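Local coordinates for protein probable zinc protease PqqL (Escherichia coli, PDB 6OFS) that probably acts as a zinc-dependent endopeptidase of the M16 family in the bacterial periplasm, cutting peptide or protein substrates, at residues 409-414 against 607-612; 617-622 against 650-655; 541-546 against 570-575; 579-584 against 595-600; 667-672 against 705-710. All coordinates share one frame; numbering follows the deposited sequence.

Contact 1. Residues 409-414 against 607-612; sequences WQQITV and NDNIWA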
# COMPACT_ATOMS: atom_id res chain seq x y z
N TRP A 409 -0.01 0.37 -5.45
CA TRP A 409 -1.22 -0.18 -6.09
C TRP A 409 -2.54 0.38 -5.52
O TRP A 409 -3.55 0.38 -6.22
CB TRP A 409 -1.24 -1.71 -6.07
CG TRP A 409 -0.26 -2.37 -7.00
CD1 TRP A 409 0.61 -1.77 -7.86
CD2 TRP A 409 -0.01 -3.78 -7.10
NE1 TRP A 409 1.36 -2.71 -8.52
CE2 TRP A 409 1.01 -3.95 -8.06
CE3 TRP A 409 -0.56 -4.91 -6.47
CZ2 TRP A 409 1.48 -5.22 -8.43
CZ3 TRP A 409 -0.10 -6.17 -6.83
CH2 TRP A 409 0.91 -6.32 -7.80
N GLN A 410 -2.51 0.89 -4.25
CA GLN A 410 -3.65 1.53 -3.57
C GLN A 410 -4.15 2.72 -4.40
O GLN A 410 -5.32 3.09 -4.32
CB GLN A 410 -3.25 2.03 -2.16
CG GLN A 410 -2.98 0.92 -1.13
CD GLN A 410 -2.12 1.37 0.05
OE1 GLN A 410 -1.66 2.52 0.14
NE2 GLN A 410 -1.87 0.45 0.97
N GLN A 411 -3.24 3.30 -5.21
CA GLN A 411 -3.51 4.42 -6.11
C GLN A 411 -4.24 3.96 -7.39
O GLN A 411 -4.68 4.79 -8.19
CB GLN A 411 -2.22 5.17 -6.46
CG GLN A 411 -1.73 6.08 -5.34
CD GLN A 411 -0.85 7.21 -5.85
OE1 GLN A 411 -1.07 7.77 -6.94
NE2 GLN A 411 0.16 7.58 -5.07
N ILE A 412 -4.36 2.64 -7.58
CA ILE A 412 -5.05 2.08 -8.74
C ILE A 412 -6.48 1.72 -8.33
O ILE A 412 -6.70 0.90 -7.44
CB ILE A 412 -4.28 0.92 -9.45
CG1 ILE A 412 -2.77 1.23 -9.64
CG2 ILE A 412 -4.93 0.61 -10.80
CD1 ILE A 412 -1.89 0.00 -9.86
N THR A 413 -7.45 2.37 -8.98
CA THR A 413 -8.89 2.18 -8.75
C THR A 413 -9.63 1.72 -10.02
O THR A 413 -9.09 1.75 -11.14
CB THR A 413 -9.51 3.48 -8.19
OG1 THR A 413 -9.25 4.56 -9.10
CG2 THR A 413 -8.99 3.83 -6.79
N VAL A 414 -10.90 1.30 -9.84
CA VAL A 414 -11.81 0.91 -10.91
C VAL A 414 -11.96 2.14 -11.86
O VAL A 414 -11.97 1.98 -13.09
CB VAL A 414 -13.15 0.41 -10.29
CG1 VAL A 414 -14.32 0.45 -11.28
CG2 VAL A 414 -13.00 -0.99 -9.69
N ASN A 607 -3.06 2.46 5.11
CA ASN A 607 -3.23 2.95 3.76
C ASN A 607 -2.45 4.28 3.74
O ASN A 607 -2.62 5.13 4.63
CB ASN A 607 -4.71 3.15 3.42
CG ASN A 607 -4.98 3.61 2.00
OD1 ASN A 607 -4.50 4.65 1.54
ND2 ASN A 607 -5.78 2.84 1.27
N ASP A 608 -1.54 4.42 2.77
CA ASP A 608 -0.68 5.59 2.62
C ASP A 608 -1.43 6.85 2.19
O ASP A 608 -1.07 7.93 2.64
CB ASP A 608 0.48 5.28 1.69
CG ASP A 608 1.35 4.17 2.25
OD1 ASP A 608 2.42 4.48 2.82
OD2 ASP A 608 0.94 2.98 2.13
N ASN A 609 -2.48 6.70 1.35
CA ASN A 609 -3.30 7.81 0.87
C ASN A 609 -4.11 8.47 2.00
O ASN A 609 -4.19 9.70 2.04
CB ASN A 609 -4.22 7.38 -0.28
CG ASN A 609 -3.47 6.87 -1.49
OD1 ASN A 609 -2.99 5.73 -1.53
ND2 ASN A 609 -3.36 7.71 -2.51
N ILE A 610 -4.70 7.65 2.91
CA ILE A 610 -5.47 8.16 4.06
C ILE A 610 -4.53 8.94 5.03
O ILE A 610 -4.93 9.98 5.55
CB ILE A 610 -6.35 7.06 4.74
CG1 ILE A 610 -7.53 7.69 5.52
CG2 ILE A 610 -5.53 6.11 5.64
CD1 ILE A 610 -8.66 6.68 6.05
N TRP A 611 -3.27 8.46 5.20
CA TRP A 611 -2.31 9.13 6.07
C TRP A 611 -1.79 10.44 5.46
O TRP A 611 -1.56 11.40 6.19
CB TRP A 611 -1.15 8.19 6.46
CG TRP A 611 -0.07 8.86 7.26
CD1 TRP A 611 1.20 9.14 6.84
CD2 TRP A 611 -0.19 9.42 8.57
NE1 TRP A 611 1.89 9.79 7.83
CE2 TRP A 611 1.06 9.98 8.91
CE3 TRP A 611 -1.24 9.49 9.51
CZ2 TRP A 611 1.30 10.61 10.14
CZ3 TRP A 611 -1.00 10.10 10.74
CH2 TRP A 611 0.26 10.65 11.04
N ALA A 612 -1.63 10.48 4.13
CA ALA A 612 -1.16 11.67 3.41
C ALA A 612 -2.20 12.79 3.53
O ALA A 612 -1.82 13.94 3.76
CB ALA A 612 -0.90 11.33 1.94

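Contact 2. Residues 617-622 against 650-655; sequences AQIQAL and LQENQI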
# COMPACT_ATOMS: atom_id res chain seq x y z
N ALA A 617 -4.06 17.78 5.65
CA ALA A 617 -5.15 18.49 6.34
C ALA A 617 -4.64 19.17 7.60
O ALA A 617 -5.04 20.31 7.90
CB ALA A 617 -6.28 17.53 6.67
N GLN A 618 -3.73 18.50 8.32
CA GLN A 618 -3.11 18.99 9.54
C GLN A 618 -2.19 20.18 9.26
O GLN A 618 -2.14 21.11 10.07
CB GLN A 618 -2.35 17.85 10.23
CG GLN A 618 -2.09 18.09 11.71
CD GLN A 618 -3.24 17.69 12.62
OE1 GLN A 618 -4.43 17.68 12.25
NE2 GLN A 618 -2.88 17.36 13.85
N ILE A 619 -1.47 20.15 8.12
CA ILE A 619 -0.55 21.21 7.68
C ILE A 619 -1.35 22.45 7.26
O ILE A 619 -1.06 23.56 7.72
CB ILE A 619 0.40 20.66 6.58
CG1 ILE A 619 1.51 19.76 7.22
CG2 ILE A 619 1.02 21.78 5.72
CD1 ILE A 619 2.11 18.71 6.30
N GLN A 620 -2.40 22.25 6.44
CA GLN A 620 -3.33 23.27 5.98
C GLN A 620 -3.93 23.97 7.21
O GLN A 620 -3.90 25.20 7.28
CB GLN A 620 -4.44 22.64 5.10
CG GLN A 620 -5.49 23.63 4.55
CD GLN A 620 -6.60 24.01 5.55
OE1 GLN A 620 -6.91 23.28 6.51
NE2 GLN A 620 -7.21 25.17 5.34
N ALA A 621 -4.47 23.19 8.17
CA ALA A 621 -5.07 23.71 9.40
C ALA A 621 -4.10 24.62 10.16
O ALA A 621 -4.50 25.69 10.62
CB ALA A 621 -5.57 22.57 10.29
N LEU A 622 -2.83 24.23 10.26
CA LEU A 622 -1.82 25.04 10.92
C LEU A 622 -1.58 26.33 10.13
O LEU A 622 -1.54 27.41 10.71
CB LEU A 622 -0.50 24.26 11.09
CG LEU A 622 0.63 25.05 11.78
CD1 LEU A 622 0.33 25.28 13.26
CD2 LEU A 622 1.96 24.39 11.55
N LEU A 650 2.29 21.18 16.44
CA LEU A 650 3.40 20.69 15.63
C LEU A 650 3.56 21.54 14.38
O LEU A 650 2.57 21.99 13.79
CB LEU A 650 3.19 19.22 15.24
CG LEU A 650 3.07 18.25 16.40
CD1 LEU A 650 2.58 16.92 15.92
CD2 LEU A 650 4.38 18.13 17.15
N GLN A 651 4.81 21.78 13.99
CA GLN A 651 5.14 22.55 12.79
C GLN A 651 5.08 21.62 11.59
O GLN A 651 5.05 20.39 11.76
CB GLN A 651 6.52 23.22 12.94
CG GLN A 651 6.56 24.38 13.94
CD GLN A 651 5.45 25.40 13.71
OE1 GLN A 651 4.54 25.57 14.54
NE2 GLN A 651 5.49 26.09 12.57
N GLU A 652 5.01 22.20 10.37
CA GLU A 652 4.93 21.46 9.10
C GLU A 652 5.96 20.31 9.00
O GLU A 652 5.57 19.20 8.65
CB GLU A 652 5.06 22.44 7.92
CG GLU A 652 4.77 21.84 6.56
CD GLU A 652 4.81 22.81 5.39
OE1 GLU A 652 4.96 24.04 5.63
OE2 GLU A 652 4.69 22.35 4.23
N ASN A 653 7.24 20.57 9.32
CA ASN A 653 8.31 19.55 9.26
C ASN A 653 8.00 18.31 10.12
O ASN A 653 8.21 17.17 9.66
CB ASN A 653 9.70 20.15 9.62
CG ASN A 653 9.79 20.88 10.95
OD1 ASN A 653 8.91 21.67 11.33
ND2 ASN A 653 10.88 20.66 11.66
N GLN A 654 7.48 18.54 11.34
CA GLN A 654 7.10 17.53 12.33
C GLN A 654 5.97 16.63 11.83
O GLN A 654 5.98 15.43 12.10
CB GLN A 654 6.76 18.18 13.67
CG GLN A 654 7.80 19.21 14.11
CD GLN A 654 7.59 19.66 15.52
OE1 GLN A 654 6.78 20.56 15.79
NE2 GLN A 654 8.32 19.05 16.44
N ILE A 655 5.05 17.20 11.06
CA ILE A 655 3.93 16.46 10.47
C ILE A 655 4.44 15.58 9.33
O ILE A 655 4.13 14.39 9.30
CB ILE A 655 2.74 17.39 10.07
CG1 ILE A 655 2.26 18.23 11.30
CG2 ILE A 655 1.59 16.58 9.47
CD1 ILE A 655 1.39 19.52 10.98

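Contact 3. Residues 541-546 against 570-575; sequences LANKAV and MSSKVS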
# COMPACT_ATOMS: atom_id res chain seq x y z
N LEU A 541 -4.69 10.55 14.97
CA LEU A 541 -4.64 10.56 13.51
C LEU A 541 -4.17 9.20 13.00
O LEU A 541 -4.83 8.62 12.14
CB LEU A 541 -3.69 11.65 13.01
CG LEU A 541 -4.16 13.10 13.20
CD1 LEU A 541 -3.12 14.06 12.67
CD2 LEU A 541 -5.54 13.34 12.52
N ALA A 542 -3.06 8.68 13.57
CA ALA A 542 -2.46 7.40 13.24
C ALA A 542 -3.49 6.28 13.39
O ALA A 542 -3.68 5.48 12.47
CB ALA A 542 -1.27 7.14 14.14
N ASN A 543 -4.22 6.28 14.52
CA ASN A 543 -5.23 5.29 14.81
C ASN A 543 -6.41 5.34 13.83
O ASN A 543 -6.89 4.27 13.43
CB ASN A 543 -5.67 5.42 16.26
CG ASN A 543 -6.77 4.47 16.66
OD1 ASN A 543 -7.94 4.85 16.74
ND2 ASN A 543 -6.40 3.23 16.94
N LYS A 544 -6.88 6.54 13.44
CA LYS A 544 -7.97 6.66 12.45
C LYS A 544 -7.49 6.12 11.11
O LYS A 544 -8.21 5.35 10.46
CB LYS A 544 -8.50 8.11 12.31
CG LYS A 544 -9.40 8.56 13.46
CD LYS A 544 -10.84 8.02 13.34
CE LYS A 544 -11.24 7.13 14.49
NZ LYS A 544 -12.37 6.23 14.14
N ALA A 545 -6.25 6.46 10.74
CA ALA A 545 -5.62 5.99 9.52
C ALA A 545 -5.51 4.45 9.50
O ALA A 545 -5.94 3.83 8.52
CB ALA A 545 -4.24 6.63 9.37
N VAL A 546 -5.00 3.84 10.60
CA VAL A 546 -4.86 2.39 10.69
C VAL A 546 -6.23 1.70 10.66
O VAL A 546 -6.37 0.67 9.99
CB VAL A 546 -3.96 1.94 11.88
CG1 VAL A 546 -3.87 0.42 11.96
CG2 VAL A 546 -2.56 2.54 11.77
N MET A 570 -16.87 -1.73 12.92
CA MET A 570 -15.70 -1.41 13.73
C MET A 570 -15.46 0.08 13.80
O MET A 570 -15.64 0.79 12.80
CB MET A 570 -14.47 -2.16 13.17
CG MET A 570 -13.14 -1.41 13.35
SD MET A 570 -11.71 -2.31 12.72
CE MET A 570 -11.63 -3.56 13.93
N SER A 571 -15.02 0.55 14.96
CA SER A 571 -14.64 1.94 15.23
C SER A 571 -13.58 1.92 16.32
O SER A 571 -13.49 0.95 17.07
CB SER A 571 -15.85 2.77 15.66
OG SER A 571 -16.37 2.38 16.93
N SER A 572 -12.79 2.99 16.42
CA SER A 572 -11.77 3.13 17.44
C SER A 572 -11.64 4.59 17.87
O SER A 572 -12.06 5.48 17.13
CB SER A 572 -10.43 2.56 16.99
OG SER A 572 -9.90 3.21 15.85
N LYS A 573 -11.11 4.84 19.06
CA LYS A 573 -10.95 6.20 19.58
C LYS A 573 -9.73 6.24 20.49
O LYS A 573 -9.55 5.35 21.31
CB LYS A 573 -12.21 6.62 20.34
CG LYS A 573 -12.29 8.11 20.69
CD LYS A 573 -12.89 8.33 22.09
CE LYS A 573 -14.38 8.61 22.08
NZ LYS A 573 -14.92 8.76 23.45
N VAL A 574 -8.90 7.27 20.32
CA VAL A 574 -7.70 7.51 21.13
C VAL A 574 -8.02 8.64 22.08
O VAL A 574 -8.36 9.76 21.67
CB VAL A 574 -6.42 7.80 20.28
CG1 VAL A 574 -5.28 8.32 21.14
CG2 VAL A 574 -5.98 6.57 19.51
N SER A 575 -7.93 8.32 23.36
CA SER A 575 -8.15 9.21 24.49
C SER A 575 -6.73 9.51 25.05
O SER A 575 -5.75 9.02 24.49
CB SER A 575 -9.05 8.50 25.51
OG SER A 575 -9.02 9.08 26.80

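Contact 4. Residues 579-584 against 595-600; sequences TLLSVS and QLINQR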
# COMPACT_ATOMS: atom_id res chain seq x y z
N THR A 579 -7.29 3.74 24.87
CA THR A 579 -7.63 3.53 23.48
C THR A 579 -8.75 2.51 23.49
O THR A 579 -8.66 1.49 24.19
CB THR A 579 -6.43 3.11 22.61
OG1 THR A 579 -5.32 3.98 22.86
CG2 THR A 579 -6.76 3.11 21.11
N LEU A 580 -9.82 2.82 22.76
CA LEU A 580 -10.97 1.93 22.66
C LEU A 580 -11.04 1.38 21.27
O LEU A 580 -10.76 2.08 20.30
CB LEU A 580 -12.29 2.65 23.03
CG LEU A 580 -12.31 3.48 24.31
CD1 LEU A 580 -13.62 4.20 24.46
CD2 LEU A 580 -12.02 2.65 25.56
N LEU A 581 -11.38 0.10 21.16
CA LEU A 581 -11.55 -0.56 19.89
C LEU A 581 -12.88 -1.24 19.98
O LEU A 581 -13.03 -2.21 20.72
CB LEU A 581 -10.39 -1.52 19.59
CG LEU A 581 -10.49 -2.40 18.33
CD1 LEU A 581 -10.63 -1.56 17.05
CD2 LEU A 581 -9.30 -3.35 18.22
N SER A 582 -13.88 -0.67 19.29
CA SER A 582 -15.25 -1.16 19.30
C SER A 582 -15.60 -1.97 18.07
O SER A 582 -15.44 -1.49 16.95
CB SER A 582 -16.25 -0.02 19.48
OG SER A 582 -16.38 0.34 20.84
N VAL A 583 -16.10 -3.18 18.29
CA VAL A 583 -16.53 -4.10 17.25
C VAL A 583 -17.93 -4.66 17.58
O VAL A 583 -18.15 -5.14 18.70
CB VAL A 583 -15.46 -5.20 16.99
CG1 VAL A 583 -16.05 -6.43 16.30
CG2 VAL A 583 -14.29 -4.64 16.19
N SER A 584 -18.89 -4.53 16.62
CA SER A 584 -20.27 -5.01 16.74
C SER A 584 -20.48 -6.22 15.83
O SER A 584 -19.83 -6.32 14.79
CB SER A 584 -21.26 -3.90 16.38
OG SER A 584 -21.61 -3.90 15.01
N GLN A 595 -12.79 -12.30 15.29
CA GLN A 595 -11.75 -12.34 14.25
C GLN A 595 -11.27 -10.94 13.92
O GLN A 595 -10.07 -10.75 13.73
CB GLN A 595 -12.27 -12.99 12.95
CG GLN A 595 -12.60 -14.47 13.06
CD GLN A 595 -13.23 -15.04 11.82
OE1 GLN A 595 -13.94 -14.38 11.07
NE2 GLN A 595 -12.98 -16.32 11.59
N LEU A 596 -12.19 -9.97 13.83
CA LEU A 596 -11.85 -8.60 13.48
C LEU A 596 -11.12 -7.89 14.60
O LEU A 596 -10.15 -7.21 14.30
CB LEU A 596 -13.08 -7.81 12.97
CG LEU A 596 -12.82 -6.41 12.40
CD1 LEU A 596 -11.74 -6.40 11.34
CD2 LEU A 596 -14.09 -5.79 11.89
N ILE A 597 -11.52 -8.10 15.86
CA ILE A 597 -10.82 -7.55 17.04
C ILE A 597 -9.36 -8.02 17.04
O ILE A 597 -8.44 -7.20 17.17
CB ILE A 597 -11.57 -7.93 18.36
CG1 ILE A 597 -12.66 -6.90 18.73
CG2 ILE A 597 -10.62 -8.20 19.53
CD1 ILE A 597 -12.17 -5.53 19.25
N ASN A 598 -9.16 -9.35 16.85
CA ASN A 598 -7.87 -10.01 16.83
C ASN A 598 -7.01 -9.49 15.70
O ASN A 598 -5.86 -9.15 15.93
CB ASN A 598 -8.06 -11.52 16.68
CG ASN A 598 -6.76 -12.31 16.61
OD1 ASN A 598 -6.04 -12.29 15.61
ND2 ASN A 598 -6.44 -13.01 17.67
N GLN A 599 -7.55 -9.47 14.49
CA GLN A 599 -6.79 -9.06 13.30
C GLN A 599 -6.47 -7.58 13.30
O GLN A 599 -5.44 -7.20 12.75
CB GLN A 599 -7.49 -9.51 12.01
CG GLN A 599 -7.49 -11.03 11.77
CD GLN A 599 -6.21 -11.62 11.21
OE1 GLN A 599 -5.31 -10.92 10.74
NE2 GLN A 599 -6.12 -12.93 11.21
N ARG A 600 -7.31 -6.74 13.96
CA ARG A 600 -7.02 -5.31 14.05
C ARG A 600 -5.84 -5.05 14.98
O ARG A 600 -5.11 -4.08 14.79
CB ARG A 600 -8.27 -4.52 14.43
CG ARG A 600 -8.08 -3.02 14.73
CD ARG A 600 -7.74 -2.16 13.52
NE ARG A 600 -7.43 -0.78 13.90
CZ ARG A 600 -6.29 -0.38 14.48
NH1 ARG A 600 -5.34 -1.26 14.77
NH2 ARG A 600 -6.11 0.89 14.78

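Contact 5. Residues 667-672 against 705-710; sequences DRQLFS and DSPLAA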
# COMPACT_ATOMS: atom_id res chain seq x y z
N ASP A 667 0.55 3.19 16.50
CA ASP A 667 -0.74 2.56 16.72
C ASP A 667 -0.60 1.14 17.29
O ASP A 667 -1.37 0.76 18.17
CB ASP A 667 -1.59 2.56 15.43
CG ASP A 667 -2.92 1.83 15.59
OD1 ASP A 667 -2.98 0.62 15.25
OD2 ASP A 667 -3.88 2.45 16.09
N ARG A 668 0.40 0.38 16.81
CA ARG A 668 0.68 -0.99 17.25
C ARG A 668 1.07 -1.08 18.71
O ARG A 668 0.85 -2.11 19.33
CB ARG A 668 1.76 -1.63 16.38
CG ARG A 668 1.20 -2.26 15.12
CD ARG A 668 2.27 -2.75 14.18
NE ARG A 668 1.69 -3.55 13.09
CZ ARG A 668 2.30 -3.81 11.94
NH1 ARG A 668 3.52 -3.34 11.70
NH2 ARG A 668 1.70 -4.55 11.02
N GLN A 669 1.64 0.00 19.24
CA GLN A 669 2.12 0.09 20.61
C GLN A 669 1.03 0.23 21.65
O GLN A 669 1.30 0.07 22.84
CB GLN A 669 3.12 1.26 20.75
CG GLN A 669 4.45 1.04 20.06
CD GLN A 669 5.37 2.20 20.33
OE1 GLN A 669 5.93 2.34 21.42
NE2 GLN A 669 5.54 3.07 19.34
N LEU A 670 -0.20 0.57 21.23
CA LEU A 670 -1.32 0.78 22.14
C LEU A 670 -1.88 -0.53 22.66
O LEU A 670 -2.01 -0.70 23.87
CB LEU A 670 -2.40 1.66 21.48
CG LEU A 670 -1.94 3.06 21.01
CD1 LEU A 670 -2.91 3.65 19.99
CD2 LEU A 670 -1.77 4.02 22.18
N PHE A 671 -2.11 -1.50 21.76
CA PHE A 671 -2.59 -2.84 22.10
C PHE A 671 -1.44 -3.87 22.05
O PHE A 671 -1.69 -5.07 21.87
CB PHE A 671 -3.77 -3.24 21.19
CG PHE A 671 -5.02 -2.47 21.50
CD1 PHE A 671 -5.29 -1.26 20.87
CD2 PHE A 671 -5.93 -2.92 22.45
CE1 PHE A 671 -6.44 -0.53 21.17
CE2 PHE A 671 -7.08 -2.19 22.75
CZ PHE A 671 -7.33 -1.00 22.10
N SER A 672 -0.18 -3.39 22.22
CA SER A 672 1.05 -4.21 22.17
C SER A 672 1.17 -5.20 23.32
O SER A 672 1.66 -6.31 23.13
CB SER A 672 2.28 -3.31 22.12
OG SER A 672 2.37 -2.50 23.28
N ASP A 705 6.99 -6.15 22.09
CA ASP A 705 7.91 -5.24 22.78
C ASP A 705 7.61 -3.79 22.42
O ASP A 705 7.55 -3.44 21.24
CB ASP A 705 9.39 -5.60 22.51
CG ASP A 705 10.13 -6.21 23.70
OD1 ASP A 705 9.50 -6.96 24.49
OD2 ASP A 705 11.36 -5.96 23.83
N SER A 706 7.36 -2.97 23.46
CA SER A 706 7.05 -1.55 23.32
C SER A 706 7.63 -0.78 24.52
O SER A 706 7.47 -1.23 25.65
CB SER A 706 5.54 -1.32 23.22
OG SER A 706 4.89 -1.45 24.47
N PRO A 707 8.27 0.39 24.28
CA PRO A 707 8.84 1.16 25.40
C PRO A 707 7.83 1.98 26.21
O PRO A 707 8.22 2.58 27.22
CB PRO A 707 9.88 2.05 24.72
CG PRO A 707 9.30 2.30 23.36
CD PRO A 707 8.54 1.06 22.98
N LEU A 708 6.54 2.01 25.76
CA LEU A 708 5.43 2.76 26.36
C LEU A 708 5.24 2.52 27.84
O LEU A 708 4.92 1.40 28.24
CB LEU A 708 4.09 2.49 25.64
CG LEU A 708 3.84 2.99 24.20
CD1 LEU A 708 2.36 3.18 23.96
CD2 LEU A 708 4.56 4.30 23.90
N ALA A 709 5.43 3.57 28.64
CA ALA A 709 5.19 3.52 30.08
C ALA A 709 3.74 4.02 30.29
O ALA A 709 3.13 4.50 29.32
CB ALA A 709 6.17 4.41 30.82
N ALA A 710 3.19 3.91 31.52
CA ALA A 710 1.84 4.42 31.77
C ALA A 710 1.83 5.93 31.49
O ALA A 710 2.85 6.61 31.72
CB ALA A 710 1.43 4.16 33.21

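Contact 1. Residues 409-414 against 607-612
Q410 reaches from a turn onto the first turn of helix 608-623, where its flat amide lies over that of N607. The two amide planes are 17° apart and stacked, with Q410 CD 4.1 Å from N607 CG, and the side chains pass each other heading in opposite directions. D608 meets the same amide differently: its chain crosses that of Q410 at about a right angle. Packing contacts come from N609, whose OD1 lies 3.8 Å from Q410 CB and whose ND2 is 3.7 Å from Q411 CG; the Q411 and N609 amides are nearly perpendicular. Polar order within the helix start is set by N607, the N-cap. With CG anti to the backbone N (chi1 -178°), its OD1 takes weak bonds from N609 N at 2.9 Å and I610 N at 3.3 Å, which helps hold the stacked amide in place. On the other side, Q410 and Q411 occupy the middle of a type I turn closed by I412 N to W409 O at 2.8 Å. This surface contact bridges the two halves of the chain: W409 packs on helices 271-296 and 352-371, while W611 packs against helices 660-668 and 539-547.

Contact 2. Residues 617-622 against 650-655
I619 and I655 form the apolar centre of this contact, sliding past each other in opposite directions between helix 608-623 and the short helix 652-657. Followed outward, I655 meets I619 almost from its root: CB is 3.9 Å from I619 CG1. The CG2 branch then lies 3.9 Å from I619 CD1. CG1 swings anti to the carbonyl carbon (chi1 -56°) and carries CD1 across the face of the longer helix, where this methyl fits between I619 CG1 and Q618 CG, each 3.8 Å away. A chi1 of -159° brings Q618 CG to that methyl, and the bend at chi2 then turns the amide end; the two side chains cross at about a right angle. On the flank of I619, the other branch, CG2, rests 3.8 Å from E652 CG. E652 packs mainly through this CG, with the start of its carboxylate alongside, and the carboxylate makes a long, weak ion pair with K623. One turn further along the same helix, L622 sends CD2 toward the backbone just before the short helix, 3.3 Å from L650 O, and also lies near Q651. That start is tidied by its own polar bond: Q651, at the N-cap, gives its N-H to Q654 OE1 at 2.9 Å, a nearly straight bond (170°) in the carbonyl plane and on a lone pair. This is one half of a capping box, the N3 side chain accepting from the N-cap N-H. The whole is helix-on-helix packing of branched aliphatic side chains, the short helix lying by its capped N-terminal turn against the side of helix 608-623.

Contact 3. Residues 541-546 against 570-575
S572 OG donates a hydrogen bond of 2.7 Å to N543 OD1, the strongest tie between helix 539-547 and strand 569-574. The hydroxyl meets the amide oxygen at a C=O...donor angle of 119° but is tilted 34° from the carbonyl plane. N543 sends its amide straight out from the helix to the strand. Its other end is used too: ND2 bonds to D667, so the buried amide is gripped at both oxygen and nitrogen. S572 OG also bonds to the hydroxyl of S547, on the same helix as N543. Beside this pair, K544 folds back through bends at chi2 and chi3 until NZ stands 3.1 Å from S572 O, a weak hydrogen bond at the exposed margin. Packing completes the contact: V574 CG2 lies 3.5 Å from N543 CB, next to the amide's root. The helix and strand axes run nearly antiparallel, 170° apart, and come within 8.1 Å. A helix laid along the outermost strand of a mixed sheet in this way, here the edge of a seven-stranded one, belongs to the layered alpha/beta architecture of M16 peptidase domains.

Contact 4. Residues 579-584 against 595-600
Strand 579-584 and helix 595-600 run in roughly opposite directions, their axes 151° apart and 8.9 Å at closest approach, and L581 and V583 point from the strand toward the helix. Between them lies I597. Its CG1 sits 3.7 Å from V583 CB, and its end methyl CD1 continues to L581 CG, also at 3.7 Å, so one isoleucine bridges two inward-facing strand residues; it slides past each of them in the opposite direction. Chi1 of -89° and chi2 of -72° fold the isoleucine over the strand, although its CB does not itself point there. L581 meets a second partner with its forked end: CD1 and CD2 are each 3.7 Å from R600 CG. Only the aliphatic root of the arginine takes part in this packing. Beyond CG the chain bends at chi2, and the guanidinium bonds elsewhere, NE to the hydroxyl of S547 and NH2 in a salt bridge to D667. The methyl CG2 of V583, which also lies by I597, touches L596 CG more loosely, at 4.4 Å. All the touching residues are buried. The strand lies between strands 517-524 and 569-574 of the seven-stranded sheet; helix 591-602 packs on this face, with M570 of the neighbouring strand touching L596 and R600, and helix 556-565 adding L559 and W562 against L596.

Contact 5. Residues 667-672 against 705-710
S706 and S672 join hydroxyl to hydroxyl across two loops at the surface, in the part of the chain matched by an M16 inactive domain. One loop follows helix 660-668 and the other lies between helix 687-697 and strand 721-728, so this is a loop-to-loop contact at the surface of the layered alpha/beta domain. Starting the second segment, S706 OG donates to S672 OG at 3.0 Å, while S706 CB rests 4.1 Å from Q669 CG. Next comes P707, which crosses the extended Q669 chain at about a right angle. It meets the amide oxygen with CD, 3.3 Å from Q669 OE1, and less closely with CG. L708 then turns back toward 667-672: a chi1 of -69° sets its CG beside its own backbone N, and its fork lies across the root of Q669, CD1 being 3.8 Å from Q669 CB. The other branch reaches the amide, with CD2 3.4 Å from Q669 OE1, and L708 packs further on K526 and F531. The serine pair belongs to a short hydrogen-bond chain: S672 OG accepts from S706 OG and itself donates to Q669 O at 2.8 Å, approaching from above the carbonyl plane, 53° out of it.

Overall arrangement
Contact 4 is the fully buried one, purely apolar between its segments, whereas contacts 1 and 5 lie at the surface; contact 1 is mostly amide, and contact 5 mixes a hydroxyl pair with L708 and P707 on Q669. Contacts 2 and 3 are partly buried, the former apolar at its centre, the latter led by polar bonds. Contacts 3 and 4 use neighbouring strands of one sheet, paired through S571 with S582 and K573 with L580. D667, from the first segment of contact 5, joins that contact to contacts 3 and 4. Helix 608-623 serves contacts 1 and 2, and W611 and Q618 on it touch L541 of contact 3. Contact 1 alone reaches the first half of the chain.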